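Envelope polyprotein (Puumala orthohantavirus, PDB 5FXU) forms the ectodomain of the Gn envelope glycoprotein, part of the antigenic hantaviral surface, and probably works with its partner Gc in host-cell entry. Local coordinates at residues 17-22 against 126-131; 195-200 against 317-322; 83-88 against 288-293; 170-175 against 350-355; 41-46 against 138-143. All coordinates share one frame; numbering follows the deposited sequence.

Contact 1 of 5, residues 17-22 against 126-131; sequences QGLVIG and FLIGPI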
# COMPACT_ATOMS: atom_id res chain seq x y z
N GLN A 17 3.52 -15.17 15.69
CA GLN A 17 3.50 -14.85 14.24
C GLN A 17 3.02 -13.40 13.86
O GLN A 17 2.89 -13.06 12.66
CB GLN A 17 2.69 -15.96 13.52
CG GLN A 17 3.29 -17.37 13.57
CD GLN A 17 4.47 -17.61 12.64
OE1 GLN A 17 5.54 -17.02 12.80
NE2 GLN A 17 4.30 -18.53 11.68
N GLY A 18 2.78 -12.57 14.88
CA GLY A 18 2.29 -11.21 14.68
C GLY A 18 3.40 -10.25 14.32
O GLY A 18 4.57 -10.47 14.62
N LEU A 19 3.04 -9.18 13.64
CA LEU A 19 3.98 -8.12 13.32
C LEU A 19 3.43 -6.82 13.84
O LEU A 19 2.21 -6.64 13.88
CB LEU A 19 4.17 -8.04 11.82
CG LEU A 19 4.67 -9.28 11.08
CD1 LEU A 19 4.59 -9.03 9.59
CD2 LEU A 19 6.10 -9.58 11.46
N VAL A 20 4.31 -5.89 14.20
CA VAL A 20 3.91 -4.50 14.41
C VAL A 20 4.03 -3.74 13.09
O VAL A 20 4.85 -4.07 12.27
CB VAL A 20 4.72 -3.75 15.52
CG1 VAL A 20 4.31 -4.24 16.89
CG2 VAL A 20 6.22 -3.87 15.35
N ILE A 21 3.21 -2.72 12.92
CA ILE A 21 3.27 -1.84 11.76
C ILE A 21 3.01 -0.42 12.18
O ILE A 21 2.17 -0.17 13.03
CB ILE A 21 2.25 -2.24 10.68
CG1 ILE A 21 2.34 -1.30 9.46
CG2 ILE A 21 0.83 -2.33 11.24
CD1 ILE A 21 1.63 -1.83 8.25
N GLY A 22 3.73 0.50 11.58
CA GLY A 22 3.43 1.94 11.70
C GLY A 22 3.72 2.66 10.38
O GLY A 22 4.36 2.11 9.49
N PHE A 126 6.53 3.36 5.55
CA PHE A 126 5.92 2.22 6.24
C PHE A 126 7.02 1.43 6.92
O PHE A 126 8.05 1.12 6.30
CB PHE A 126 5.22 1.31 5.24
CG PHE A 126 3.99 1.93 4.63
CD1 PHE A 126 4.08 2.69 3.45
CD2 PHE A 126 2.74 1.77 5.22
CE1 PHE A 126 2.95 3.29 2.88
CE2 PHE A 126 1.61 2.38 4.66
CZ PHE A 126 1.72 3.14 3.49
N LEU A 127 6.80 1.06 8.18
CA LEU A 127 7.73 0.19 8.93
C LEU A 127 6.96 -0.97 9.47
O LEU A 127 5.98 -0.79 10.18
CB LEU A 127 8.33 0.99 10.05
CG LEU A 127 9.31 0.28 10.96
CD1 LEU A 127 10.57 -0.07 10.21
CD2 LEU A 127 9.65 1.18 12.14
N ILE A 128 7.41 -2.17 9.11
CA ILE A 128 6.77 -3.43 9.53
C ILE A 128 7.85 -4.32 10.10
O ILE A 128 8.92 -4.45 9.52
CB ILE A 128 6.19 -4.16 8.33
CG1 ILE A 128 5.15 -3.28 7.63
CG2 ILE A 128 5.53 -5.47 8.74
CD1 ILE A 128 4.78 -3.77 6.25
N GLY A 129 7.57 -4.96 11.22
CA GLY A 129 8.56 -5.85 11.78
C GLY A 129 8.11 -6.70 12.94
O GLY A 129 6.97 -6.65 13.37
N PRO A 130 9.03 -7.51 13.46
CA PRO A 130 8.61 -8.45 14.52
C PRO A 130 8.27 -7.75 15.82
O PRO A 130 8.83 -6.69 16.15
CB PRO A 130 9.81 -9.39 14.68
CG PRO A 130 10.82 -8.95 13.67
CD PRO A 130 10.47 -7.58 13.18
N ILE A 131 7.34 -8.34 16.54
CA ILE A 131 6.89 -7.78 17.81
C ILE A 131 8.04 -7.72 18.85
O ILE A 131 8.00 -6.87 19.72
CB ILE A 131 5.63 -8.50 18.33
CG1 ILE A 131 4.48 -8.24 17.34
CG2 ILE A 131 5.20 -7.99 19.70
CD1 ILE A 131 3.23 -9.09 17.50
O HOH W 1 6.80 -11.18 16.07
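I21 and I128 face each other as a non-hydrogen-bonded pair between the antiparallel strands 19-30 and 120-130. Their side chains lie side by side and point the same way; with I21 CG1 anti to the backbone N (chi1 -179°), I21 CG1 and CD1 both come alongside I128 CG1, each 3.9 Å from it. On I128 the other branch, CG2, turns toward L19, two residues before I21, and takes L19 CD1 at 3.8 Å in an oblique crossing. F194 of strand 185-197 packs against both I21 and I128. V20 lies on the reverse side, where its CG1 meets I131 CG1 at 4.0 Å. The end of I131 folds back over the G18 backbone, and its CD1 comes within 3.4 Å of G18 C. Backbone bonds join the strands in two reciprocal pairs: V20 with G129, and G22 with L127, where G22 N reaches L127 O at 2.9 Å. Past the V20-G129 pair a water donates to G18 O at 2.8 Å and accepts from I131 N at 2.9 Å. Branched aliphatic side chains thus occupy both faces, while L19 and I21 bond onward to S238 and S236, and F126 and I128 to C111 and I109, which implies a buried pairing inside wider beta structure.

Contact 2 of 5, residues 195-200 against 317-322; sequences LIAKKV and DDPVYI
A197 CB lies against the tips of two side chains from the 317-322 segment, P319 CG at 4.0 Å and Y321 OH at 3.7 Å. The methyl group is the last side chain of strand 185-197 to face this way before the chain runs on as loop. Y321 brings only its hydroxyl end to this meeting, and that end approaches segment 195-200 more closely than the root of the side chain does. The same hydroxyl shares a water with the backbone: the water donates to L195 O at 3.0 Å and lies 2.8 Å from Y321 OH. Further along, K199 and D318 cross obliquely, and K199 NZ makes a salt bridge of 2.8 Å to D318 OD1. The ammonium meets that oxygen on its syn side, 29° out of the carboxylate plane. K199 CE also passes D317 CB at 4.3 Å, although the D317 carboxylate is engaged elsewhere, with OD2 held by K207 NZ and Q227 NE2. The contact is small and lies at the surface. A methyl, a proline ring and a tyrosine hydroxyl meet at one end and a solvent-side ion pair at the other, joining the end of strand 185-197 to the loop that leads into strand 321-323 of the beta-rich Gn head.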
# COMPACT_ATOMS: atom_id res chain seq x y z
N LEU A 195 0.75 -4.50 -2.32
CA LEU A 195 0.57 -5.30 -3.50
C LEU A 195 1.80 -6.14 -3.79
O LEU A 195 2.90 -5.60 -3.94
CB LEU A 195 0.30 -4.39 -4.71
CG LEU A 195 0.02 -5.13 -6.01
CD1 LEU A 195 -1.29 -5.85 -5.95
CD2 LEU A 195 -0.04 -4.13 -7.13
N ILE A 196 1.60 -7.44 -3.96
CA ILE A 196 2.69 -8.38 -4.21
C ILE A 196 2.47 -9.02 -5.57
O ILE A 196 1.40 -9.60 -5.82
CB ILE A 196 2.68 -9.50 -3.15
CG1 ILE A 196 2.62 -8.95 -1.70
CG2 ILE A 196 3.85 -10.45 -3.34
CD1 ILE A 196 3.73 -8.02 -1.32
N ALA A 197 3.46 -8.95 -6.45
CA ALA A 197 3.43 -9.66 -7.73
C ALA A 197 3.85 -11.12 -7.56
O ALA A 197 4.94 -11.41 -7.05
CB ALA A 197 4.36 -9.00 -8.71
N LYS A 198 2.98 -12.02 -8.00
CA LYS A 198 3.19 -13.45 -7.86
C LYS A 198 2.44 -14.20 -8.96
O LYS A 198 1.21 -14.24 -8.99
CB LYS A 198 2.76 -13.91 -6.47
CG LYS A 198 2.92 -15.40 -6.18
CD LYS A 198 4.38 -15.82 -6.22
CE LYS A 198 4.61 -17.29 -5.87
NZ LYS A 198 4.10 -18.31 -6.82
N LYS A 199 3.20 -14.83 -9.84
CA LYS A 199 2.69 -15.60 -10.97
C LYS A 199 2.56 -17.09 -10.63
O LYS A 199 3.32 -17.59 -9.79
CB LYS A 199 3.66 -15.42 -12.14
CG LYS A 199 3.03 -14.90 -13.39
CD LYS A 199 4.07 -14.50 -14.43
CE LYS A 199 3.61 -14.93 -15.80
NZ LYS A 199 4.55 -14.41 -16.82
N VAL A 200 1.59 -17.78 -11.23
CA VAL A 200 1.59 -19.26 -11.32
C VAL A 200 1.60 -19.63 -12.80
O VAL A 200 1.28 -18.80 -13.66
CB VAL A 200 0.42 -19.98 -10.58
CG1 VAL A 200 0.58 -19.87 -9.07
CG2 VAL A 200 -0.95 -19.45 -10.99
N ASP A 317 -0.02 -9.69 -17.19
CA ASP A 317 0.47 -10.74 -16.28
C ASP A 317 1.76 -10.34 -15.58
O ASP A 317 1.85 -10.37 -14.35
CB ASP A 317 0.74 -12.05 -17.04
CG ASP A 317 -0.54 -12.83 -17.38
OD1 ASP A 317 -1.22 -12.44 -18.37
OD2 ASP A 317 -0.87 -13.83 -16.68
N ASP A 318 2.74 -9.97 -16.40
CA ASP A 318 4.00 -9.39 -15.94
C ASP A 318 3.71 -7.96 -15.55
O ASP A 318 3.23 -7.20 -16.40
CB ASP A 318 5.04 -9.39 -17.06
CG ASP A 318 5.40 -10.79 -17.53
OD1 ASP A 318 5.43 -11.73 -16.70
OD2 ASP A 318 5.66 -10.93 -18.75
N PRO A 319 4.01 -7.59 -14.29
CA PRO A 319 3.66 -6.26 -13.80
C PRO A 319 4.32 -5.09 -14.56
O PRO A 319 5.53 -5.11 -14.81
CB PRO A 319 4.11 -6.28 -12.34
CG PRO A 319 5.16 -7.34 -12.26
CD PRO A 319 4.81 -8.35 -13.31
N VAL A 320 3.51 -4.12 -14.97
CA VAL A 320 4.00 -2.85 -15.49
C VAL A 320 3.73 -1.83 -14.41
O VAL A 320 2.57 -1.46 -14.19
CB VAL A 320 3.29 -2.47 -16.78
CG1 VAL A 320 3.71 -1.08 -17.23
CG2 VAL A 320 3.61 -3.48 -17.86
N TYR A 321 4.79 -1.38 -13.73
CA TYR A 321 4.66 -0.46 -12.62
C TYR A 321 4.62 0.97 -13.12
O TYR A 321 5.37 1.34 -14.01
CB TYR A 321 5.81 -0.64 -11.62
CG TYR A 321 5.79 -1.94 -10.86
CD1 TYR A 321 5.02 -2.07 -9.73
CD2 TYR A 321 6.55 -3.04 -11.27
CE1 TYR A 321 4.99 -3.26 -9.02
CE2 TYR A 321 6.53 -4.24 -10.57
CZ TYR A 321 5.74 -4.35 -9.44
OH TYR A 321 5.66 -5.52 -8.72
N ILE A 322 3.75 1.77 -12.53
CA ILE A 322 3.52 3.14 -12.96
C ILE A 322 3.68 4.10 -11.81
O ILE A 322 3.24 3.84 -10.72
CB ILE A 322 2.10 3.29 -13.56
CG1 ILE A 322 2.05 2.54 -14.88
CG2 ILE A 322 1.78 4.75 -13.89
CD1 ILE A 322 0.90 1.60 -14.91
O HOH W 2 5.01 -5.35 -6.05

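Contact 3 of 5, residues 83-88 against 288-293; sequences SSEINL and PSTESS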
# COMPACT_ATOMS: atom_id res chain seq x y z
N SER A 83 5.58 9.75 -21.30
CA SER A 83 6.09 8.72 -20.43
C SER A 83 7.47 8.23 -20.79
O SER A 83 7.89 8.37 -21.91
CB SER A 83 5.09 7.54 -20.34
OG SER A 83 4.61 7.14 -21.60
N SER A 84 8.17 7.67 -19.79
CA SER A 84 9.47 7.03 -19.96
C SER A 84 9.72 6.00 -18.86
O SER A 84 9.07 6.01 -17.82
CB SER A 84 10.57 8.08 -19.96
OG SER A 84 10.55 8.86 -18.78
N GLU A 85 10.68 5.12 -19.10
CA GLU A 85 11.06 4.09 -18.13
C GLU A 85 12.24 4.56 -17.30
O GLU A 85 13.23 5.02 -17.84
CB GLU A 85 11.36 2.76 -18.81
CG GLU A 85 10.09 1.96 -19.09
CD GLU A 85 9.18 2.65 -20.10
OE1 GLU A 85 9.59 2.75 -21.28
OE2 GLU A 85 8.06 3.09 -19.73
N ILE A 86 12.08 4.49 -15.99
CA ILE A 86 13.11 4.91 -15.03
C ILE A 86 13.19 3.89 -13.94
O ILE A 86 12.30 3.05 -13.83
CB ILE A 86 12.78 6.25 -14.38
CG1 ILE A 86 11.45 6.17 -13.64
CG2 ILE A 86 12.74 7.33 -15.44
CD1 ILE A 86 11.20 7.37 -12.76
N ASN A 87 14.25 3.98 -13.14
CA ASN A 87 14.45 3.09 -12.00
C ASN A 87 14.26 3.89 -10.75
O ASN A 87 14.83 4.95 -10.62
CB ASN A 87 15.83 2.46 -12.03
CG ASN A 87 15.93 1.35 -13.06
OD1 ASN A 87 15.37 0.27 -12.88
ND2 ASN A 87 16.62 1.61 -14.14
N LEU A 88 13.43 3.40 -9.84
CA LEU A 88 13.26 4.00 -8.53
C LEU A 88 13.87 3.03 -7.52
O LEU A 88 14.11 1.87 -7.85
CB LEU A 88 11.77 4.24 -8.25
CG LEU A 88 11.08 5.27 -9.17
CD1 LEU A 88 9.59 5.35 -8.89
CD2 LEU A 88 11.69 6.65 -9.04
N PRO A 288 4.14 0.43 -20.97
CA PRO A 288 5.36 1.25 -20.95
C PRO A 288 5.38 2.24 -22.13
O PRO A 288 4.54 2.16 -23.01
CB PRO A 288 6.50 0.22 -21.04
CG PRO A 288 5.88 -1.00 -21.62
CD PRO A 288 4.44 -1.01 -21.15
N SER A 289 6.31 3.19 -22.09
CA SER A 289 6.38 4.25 -23.10
C SER A 289 6.62 3.74 -24.52
O SER A 289 6.29 4.43 -25.49
CB SER A 289 7.48 5.26 -22.76
OG SER A 289 8.76 4.66 -22.82
N THR A 290 7.19 2.53 -24.62
CA THR A 290 7.39 1.86 -25.90
C THR A 290 6.13 1.31 -26.57
O THR A 290 6.20 0.89 -27.70
CB THR A 290 8.36 0.68 -25.72
OG1 THR A 290 7.87 -0.17 -24.69
CG2 THR A 290 9.74 1.19 -25.37
N GLU A 291 4.98 1.33 -25.90
CA GLU A 291 3.70 0.94 -26.53
C GLU A 291 3.30 1.95 -27.63
O GLU A 291 3.52 3.15 -27.50
CB GLU A 291 2.57 0.85 -25.50
CG GLU A 291 2.76 -0.24 -24.45
CD GLU A 291 2.40 -1.63 -24.93
OE1 GLU A 291 1.48 -1.77 -25.75
OE2 GLU A 291 3.03 -2.60 -24.44
N SER A 292 2.71 1.44 -28.69
CA SER A 292 2.35 2.30 -29.81
C SER A 292 1.03 3.04 -29.55
O SER A 292 0.81 4.11 -30.11
CB SER A 292 2.27 1.47 -31.10
OG SER A 292 1.47 0.33 -30.88
N SER A 293 0.15 2.44 -28.75
CA SER A 293 -1.12 3.05 -28.36
C SER A 293 -1.23 3.15 -26.86
O SER A 293 -0.47 2.51 -26.12
CB SER A 293 -2.27 2.22 -28.90
OG SER A 293 -2.25 2.31 -30.31
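S84 and S289 bring their CA atoms to within 5.2 Å, where strand 79-89 passes the type I beta turn P288-E291, which is closed by a bond from E291 N to P288 O and entered through a cis peptide before P288. The contact is carried chiefly by the E85 carboxylate, which grips S289 with both oxygens. S289 OG donates to E85 OE1 at 2.6 Å, while S289 N donates to E85 OE2 at 2.9 Å in a nearly straight bond, 171° at the hydrogen. Each donor approaches its oxygen from the syn side and 23° out of the carboxylate plane. S289 OG sits between its own backbone N and carbonyl carbon (chi1 66°), on the side of the carboxylate, while the E85 chain bends at chi2 and its carboxylate ends beside P288 and S289. This double grip fixes the rotation of the carboxylate, and OE2 also has T58 OG1 as a partner. Beside these bonds, E85 OE2 rests 3.5 Å from P288 CB. S289 CB leans on the strand backbone, 3.3 Å from S83 O, and S83 OG lies 3.6 Å from the same CB while its hydrogen bond goes to K286 O, just before the turn. The turn belongs to the loop between strands 278-285 and 296-302, two members of a three-stranded antiparallel sheet. The strand it touches is paired with strand 54-64, through S84 with K59 and I86 with F57, and P288 packs on V320, shortly before strand 321-323.

Contact 4 of 5, residues 170-175 against 350-355; sequences NPVHTM and PLPGEI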
# COMPACT_ATOMS: atom_id res chain seq x y z
N ASN A 170 -10.50 -6.10 21.57
CA ASN A 170 -9.98 -7.43 21.22
C ASN A 170 -10.90 -8.14 20.20
O ASN A 170 -12.04 -8.45 20.52
CB ASN A 170 -9.89 -8.31 22.47
CG ASN A 170 -9.00 -9.53 22.29
OD1 ASN A 170 -9.46 -10.67 22.37
ND2 ASN A 170 -7.72 -9.29 22.03
N PRO A 171 -10.41 -8.41 18.96
CA PRO A 171 -11.32 -9.00 17.95
C PRO A 171 -11.62 -10.47 18.19
O PRO A 171 -10.89 -11.11 18.94
CB PRO A 171 -10.54 -8.81 16.65
CG PRO A 171 -9.12 -8.84 17.07
CD PRO A 171 -9.08 -8.13 18.39
N VAL A 172 -12.67 -10.99 17.56
CA VAL A 172 -12.98 -12.44 17.59
C VAL A 172 -11.79 -13.25 17.05
O VAL A 172 -11.09 -12.78 16.16
CB VAL A 172 -14.29 -12.84 16.81
CG1 VAL A 172 -15.54 -12.30 17.51
CG2 VAL A 172 -14.27 -12.44 15.34
N HIS A 173 -11.54 -14.41 17.65
CA HIS A 173 -10.40 -15.30 17.34
C HIS A 173 -10.75 -16.67 16.73
O HIS A 173 -9.91 -17.25 16.05
CB HIS A 173 -9.54 -15.48 18.62
CG HIS A 173 -10.18 -16.33 19.68
ND1 HIS A 173 -10.93 -15.80 20.71
CD2 HIS A 173 -10.18 -17.67 19.88
CE1 HIS A 173 -11.37 -16.77 21.49
NE2 HIS A 173 -10.92 -17.92 21.01
N THR A 174 -11.97 -17.18 16.98
CA THR A 174 -12.37 -18.54 16.54
C THR A 174 -12.58 -18.66 15.02
O THR A 174 -12.97 -17.70 14.33
CB THR A 174 -13.61 -19.12 17.28
OG1 THR A 174 -14.77 -18.30 17.08
CG2 THR A 174 -13.33 -19.30 18.78
N MET A 175 -12.30 -19.86 14.52
CA MET A 175 -12.42 -20.18 13.10
C MET A 175 -13.87 -20.43 12.66
O MET A 175 -14.21 -20.22 11.49
CB MET A 175 -11.56 -21.43 12.81
CG MET A 175 -11.44 -21.85 11.34
SD MET A 175 -10.02 -22.92 11.03
CE MET A 175 -9.86 -22.85 9.23
N PRO A 350 -14.88 -2.75 9.75
CA PRO A 350 -15.47 -3.08 11.04
C PRO A 350 -15.11 -4.50 11.46
O PRO A 350 -15.22 -5.42 10.65
CB PRO A 350 -16.96 -2.94 10.77
CG PRO A 350 -17.13 -3.29 9.33
CD PRO A 350 -15.88 -2.79 8.66
N LEU A 351 -14.67 -4.68 12.70
CA LEU A 351 -14.42 -6.00 13.25
C LEU A 351 -15.34 -6.30 14.42
O LEU A 351 -15.54 -5.46 15.29
CB LEU A 351 -12.99 -6.14 13.75
CG LEU A 351 -11.87 -6.13 12.73
CD1 LEU A 351 -10.47 -6.07 13.33
CD2 LEU A 351 -11.97 -7.33 11.82
N PRO A 352 -15.89 -7.53 14.47
CA PRO A 352 -16.61 -7.97 15.64
C PRO A 352 -15.64 -8.45 16.71
O PRO A 352 -14.60 -9.02 16.40
CB PRO A 352 -17.44 -9.13 15.10
CG PRO A 352 -16.59 -9.72 14.04
CD PRO A 352 -15.81 -8.59 13.45
N GLY A 353 -15.98 -8.17 17.97
CA GLY A 353 -15.14 -8.56 19.11
C GLY A 353 -15.70 -8.08 20.44
O GLY A 353 -16.92 -7.97 20.59
N GLU A 354 -14.81 -7.76 21.38
CA GLU A 354 -15.19 -7.34 22.72
C GLU A 354 -14.39 -6.11 23.17
O GLU A 354 -13.17 -6.12 23.12
CB GLU A 354 -15.01 -8.49 23.70
CG GLU A 354 -15.83 -9.74 23.37
CD GLU A 354 -16.17 -10.59 24.59
OE1 GLU A 354 -16.86 -10.04 25.47
OE2 GLU A 354 -15.80 -11.80 24.66
N ILE A 355 -15.08 -5.06 23.60
CA ILE A 355 -14.45 -3.79 24.04
C ILE A 355 -13.73 -3.81 25.41
O ILE A 355 -12.75 -3.07 25.59
CB ILE A 355 -15.49 -2.63 23.93
CG1 ILE A 355 -15.55 -2.14 22.47
CG2 ILE A 355 -15.18 -1.47 24.87
CD1 ILE A 355 -16.64 -1.14 22.16
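N170 and E354 open a short antiparallel beta pairing, in which the last residues of strand 167-171 run beside the last residues of strand 340-354. Three backbone hydrogen bonds hold it. N170 and E354 form a hydrogen-bonded pair, N170 N to E354 O at 3.1 Å and E354 N to N170 O at 3.0 Å. The CB of E354 shares a face with that of N170, whereas the end of E354 leads off away from the other strand. One step further P171 faces G353 without a mutual bond, their CA atoms only 4.0 Å apart, and then V172 N donates to P352 O at 3.0 Å, although V172 itself already lies beyond the regular strand. A CA-H...O contact from G353 CA supplements these bonds, with N170 O 3.4 Å away; that oxygen therefore serves both the amide of E354 and the preceding glycine. G353 has no side chain, and this lets the chains come so close at the P171 pair. Apolar contacts make up the rest. P171 CB comes near L351 CD1, at 4.3 Å; L351 also packs against F169 and V189. Outside the pair, Y249 at the start of helix 249-260 packs against V172, L351 and P352, and the strand 340-354 is paired on with 185-197 through L351 with V187 and G353 with D185. V172 straddles the P352 carbonyl, CG1 and CG2 both close to its oxygen, and crosses the proline ring at about a right angle, with V172 CG2 3.8 Å from P352 CG.

Contact 5 of 5, residues 41-46 against 138-143; sequences SSCNFD and KSCLLG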
# COMPACT_ATOMS: atom_id res chain seq x y z
N SER A 41 18.76 3.90 8.22
CA SER A 41 18.29 3.50 9.55
C SER A 41 19.43 3.46 10.54
O SER A 41 20.50 2.95 10.24
CB SER A 41 17.65 2.11 9.51
OG SER A 41 17.17 1.73 10.79
N SER A 42 19.18 4.01 11.73
CA SER A 42 20.04 3.81 12.87
C SER A 42 19.43 2.79 13.86
O SER A 42 19.92 2.65 14.96
CB SER A 42 20.28 5.15 13.58
OG SER A 42 19.30 5.36 14.60
N CYS A 43 18.37 2.10 13.48
CA CYS A 43 17.62 1.28 14.42
C CYS A 43 18.29 -0.08 14.61
O CYS A 43 18.96 -0.58 13.70
CB CYS A 43 16.19 1.08 13.92
SG CYS A 43 15.18 2.59 13.76
N ASN A 44 18.10 -0.67 15.79
CA ASN A 44 18.68 -1.99 16.14
C ASN A 44 17.73 -3.10 15.71
O ASN A 44 17.17 -3.84 16.55
CB ASN A 44 19.04 -2.10 17.63
CG ASN A 44 17.88 -1.76 18.57
OD1 ASN A 44 17.02 -0.92 18.25
ND2 ASN A 44 17.85 -2.41 19.73
N PHE A 45 17.53 -3.19 14.40
CA PHE A 45 16.76 -4.27 13.80
C PHE A 45 17.37 -4.72 12.47
O PHE A 45 18.25 -4.05 11.92
CB PHE A 45 15.24 -3.96 13.74
CG PHE A 45 14.85 -2.63 13.06
CD1 PHE A 45 15.33 -2.27 11.80
CD2 PHE A 45 13.92 -1.79 13.69
CE1 PHE A 45 14.92 -1.09 11.20
CE2 PHE A 45 13.52 -0.61 13.10
CZ PHE A 45 14.00 -0.25 11.85
N ASP A 46 16.89 -5.86 11.97
CA ASP A 46 17.45 -6.51 10.80
C ASP A 46 16.66 -6.17 9.52
O ASP A 46 15.70 -6.86 9.15
CB ASP A 46 17.49 -8.02 11.06
CG ASP A 46 18.22 -8.79 10.00
OD1 ASP A 46 18.79 -8.15 9.09
OD2 ASP A 46 18.20 -10.04 10.04
N LYS A 138 13.08 1.42 22.32
CA LYS A 138 12.17 2.49 22.75
C LYS A 138 12.00 3.56 21.65
O LYS A 138 10.90 4.00 21.36
CB LYS A 138 12.67 3.16 24.04
CG LYS A 138 11.77 4.28 24.61
CD LYS A 138 10.44 3.76 25.17
CE LYS A 138 9.42 4.90 25.44
NZ LYS A 138 8.56 5.27 24.25
N SER A 139 13.11 3.98 21.07
CA SER A 139 13.08 4.89 19.94
C SER A 139 14.32 4.76 19.10
O SER A 139 15.36 4.33 19.58
CB SER A 139 12.90 6.34 20.41
OG SER A 139 13.87 6.72 21.37
N CYS A 140 14.19 5.12 17.84
CA CYS A 140 15.33 5.13 16.93
C CYS A 140 15.00 6.03 15.75
O CYS A 140 13.94 6.64 15.71
CB CYS A 140 15.71 3.71 16.53
SG CYS A 140 14.41 2.79 15.69
N LEU A 141 15.94 6.16 14.81
CA LEU A 141 15.85 7.15 13.75
C LEU A 141 15.93 6.51 12.38
O LEU A 141 16.77 5.66 12.13
CB LEU A 141 16.96 8.18 13.87
CG LEU A 141 16.87 9.14 15.06
CD1 LEU A 141 18.08 10.06 15.09
CD2 LEU A 141 15.60 9.98 15.03
N LEU A 142 15.07 6.98 11.49
CA LEU A 142 15.19 6.73 10.07
C LEU A 142 15.43 8.09 9.40
O LEU A 142 14.98 9.15 9.88
CB LEU A 142 13.92 6.09 9.50
CG LEU A 142 13.36 4.83 10.17
CD1 LEU A 142 12.00 4.45 9.59
CD2 LEU A 142 14.32 3.66 9.99
N GLY A 143 16.14 8.04 8.29
CA GLY A 143 16.30 9.21 7.46
C GLY A 143 15.81 8.91 6.06
O GLY A 143 15.97 7.79 5.54
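The C43-C140 disulfide ties the loop after strand 39-41 to strand 139-144, its neighbour in a four-stranded sheet. The sulfurs C43 SG and C140 SG are 2.1 Å apart, with a torsion of 86° about the S-S bond, close to the relaxed right angle. Beside the bridge, S41 and L142 form a non-hydrogen-bonded antiparallel pair, and the next residue continues the pairing as S42 N donates to L141 O at 2.9 Å in an almost linear bond. S42 OG adds a weak return bond as acceptor, 3.5 Å from L141 N. S41 OG, anti to its own backbone N (chi1 -179°), turns along its own chain to accept from C43 N at 3.0 Å, an ST turn that helps shape the backbone leading into the disulfide. L142 CD2 packs against C43 SG and S41 CB, with S41 OG 3.5 Å from the same methyl. F45 completes this corner by folding back. C43 CB stands 3.2 Å above one face of the ring, offset toward the rim, and L142 CD2 comes to the ring edge beside CZ. C140 SG lies obliquely, 5.3 Å from the ring centroid, a sulfur-aromatic contact. N44 also bonds outside the contact, ND2 to T136 O and OD1 to T137 OG1. The covalent link, with one nearly straight backbone hydrogen bond and an aromatic ring beside it, probably holds this irregular loop to the sheet where backbone bonding between the two segments is sparse.

The five contacts form two touching pairs and one outlier. Contacts 1 and 5 meet where L127 CD1 packs against F45 CZ at 3.8 Å, bringing the disulfide-bound loop onto the strand pair of contact 1; their centres are about 14 Å apart. Contacts 2 and 3 touch through V320 CG1 and P288 CD at 4.0 Å, with centres about 16 Å apart. Contact 4 stands away from all the others: its nearest neighbour is contact 1, about 20 Å off between centres, and contact 3 lies on the opposite side of the chain's centre, about 46 Å away between centres. Strands 185-197 and 340-354, which carry parts of contacts 2 and 4, are neighbours that connect these two regions.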